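NF-kappa-B inhibitor beta (Mus musculus, PDB 1OY3) inhibits the transcription factor NF-kappa-B by forming a complex with it that traps it in the cytoplasm. Local coordinates at residues N237-L240 with A241-L244. Sequence-based numbering, arbitrary orientation.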
loop_
_atom_site.group_PDB
_atom_site.type_symbol
_atom_site.label_atom_id
_atom_site.label_comp_id
_atom_site.label_asym_id
_atom_site.label_seq_id
_atom_site.Cartn_x
_atom_site.Cartn_y
_atom_site.Cartn_z
ATOM N N ASN C 237 20.613 -13.039 -2.981
ATOM C CA ASN C 237 21.266 -12.553 -4.202
ATOM C C ASN C 237 22.491 -11.675 -3.925
ATOM O O ASN C 237 22.373 -10.548 -3.442
ATOM C CB ASN C 237 20.257 -11.786 -5.059
ATOM C CG ASN C 237 20.806 -11.423 -6.422
ATOM O OD1 ASN C 237 20.114 -10.818 -7.239
ATOM N ND2 ASN C 237 22.055 -11.793 -6.678
ATOM N N PRO C 238 23.692 -12.185 -4.254
ATOM C CA PRO C 238 24.974 -11.496 -4.055
ATOM C C PRO C 238 25.143 -10.219 -4.871
ATOM O O PRO C 238 25.827 -9.293 -4.449
ATOM C CB PRO C 238 26.006 -12.555 -4.455
ATOM C CG PRO C 238 25.264 -13.862 -4.298
ATOM C CD PRO C 238 23.909 -13.520 -4.835
ATOM N N ILE C 239 24.518 -10.185 -6.043
ATOM C CA ILE C 239 24.610 -9.036 -6.931
ATOM C C ILE C 239 24.324 -7.728 -6.212
ATOM O O ILE C 239 25.079 -6.761 -6.341
ATOM C CB ILE C 239 23.619 -9.157 -8.100
ATOM C CG1 ILE C 239 23.735 -10.541 -8.745
ATOM C CG2 ILE C 239 23.896 -8.065 -9.125
ATOM C CD1 ILE C 239 25.109 -10.868 -9.278
ATOM N N LEU C 240 23.231 -7.711 -5.455
ATOM C CA LEU C 240 22.797 -6.527 -4.715
ATOM C C LEU C 240 23.881 -5.911 -3.844
ATOM O O LEU C 240 24.072 -4.697 -3.855
ATOM C CB LEU C 240 21.578 -6.875 -3.858
ATOM C CG LEU C 240 20.365 -7.358 -4.656
ATOM C CD1 LEU C 240 19.298 -7.878 -3.708
ATOM C CD2 LEU C 240 19.823 -6.217 -5.500
ATOM N N ALA C 241 24.585 -6.750 -3.091
ATOM C CA ALA C 241 25.654 -6.277 -2.224
ATOM C C ALA C 241 26.793 -5.708 -3.077
ATOM O O ALA C 241 27.316 -4.629 -2.794
ATOM C CB ALA C 241 26.162 -7.421 -1.363
ATOM N N ARG C 242 27.159 -6.437 -4.128
ATOM C CA ARG C 242 28.223 -6.012 -5.034
ATOM C C ARG C 242 27.952 -4.599 -5.538
ATOM O O ARG C 242 28.807 -3.718 -5.426
ATOM C CB ARG C 242 28.317 -6.971 -6.222
ATOM C CG ARG C 242 28.559 -8.430 -5.841
ATOM C CD ARG C 242 28.500 -9.340 -7.069
ATOM N NE ARG C 242 28.628 -10.754 -6.724
ATOM C CZ ARG C 242 28.402 -11.755 -7.571
ATOM N NH1 ARG C 242 28.034 -11.506 -8.820
ATOM N NH2 ARG C 242 28.536 -13.011 -7.167
ATOM N N LEU C 243 26.755 -4.389 -6.085
ATOM C CA LEU C 243 26.349 -3.082 -6.608
ATOM C C LEU C 243 26.560 -1.984 -5.583
ATOM O O LEU C 243 27.299 -1.029 -5.827
ATOM C CB LEU C 243 24.872 -3.105 -7.017
ATOM C CG LEU C 243 24.510 -3.667 -8.394
ATOM C CD1 LEU C 243 25.158 -5.021 -8.597
ATOM C CD2 LEU C 243 22.990 -3.765 -8.514
ATOM N N LEU C 244 25.893 -2.122 -4.439
ATOM C CA LEU C 244 26.001 -1.142 -3.363
ATOM C C LEU C 244 27.466 -0.877 -3.049
ATOM O O LEU C 244 27.876 0.276 -2.889
ATOM C CB LEU C 244 25.264 -1.644 -2.114
ATOM C CG LEU C 244 23.737 -1.575 -2.227
ATOM C CD1 LEU C 244 23.077 -2.556 -1.268
ATOM C CD2 LEU C 244 23.288 -0.146 -1.948
#
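Arg242 lies one turn beyond Pro238 on the same side of helix 238-246, the second helix of the sixth ankyrin repeat, and its side chain reaches back to the proline ring. Backbone bonds of the alpha-helical i to i+4 kind join the two turns. Arg242 N reaches Pro238 O at 3.2 Å, nearly straight (172° at the hydrogen), while Ala241 N, three residues on from the proline, makes a weak, bent bond (120°) to the same oxygen, which thus takes two N-H groups. Leu244 N is hydrogen-bonded to Leu240 O at 3.2 Å; Leu243 N likewise bonds Ile239 O, whose position is less certain.

The leucines and Ile239 pack on two neighbouring helices. Leu240 and Leu243 both rest on Leu208 of helix 205-213 in the preceding repeat, with Ile239 beside them on Ala205; Leu244 packs on Pro228, Leu229 and Ala232 of helix 228-233, its partner helix within the repeat. Ile239 CG2, anti to the backbone N (chi1 of CG1 -49°), slants outward and up the helix to Leu243 CD1; their exact separation is doubtful, because this leucine methyl is modelled too close to a backbone oxygen.

On the exposed flank the Arg242 side chain, extended from CG to NE, runs back toward the start of the helix. Its guanidinium has Ile239 N over one face, offset toward the rim. Pro238 CB approaches the same group obliquely, 3.7 Å from Arg242 NH2.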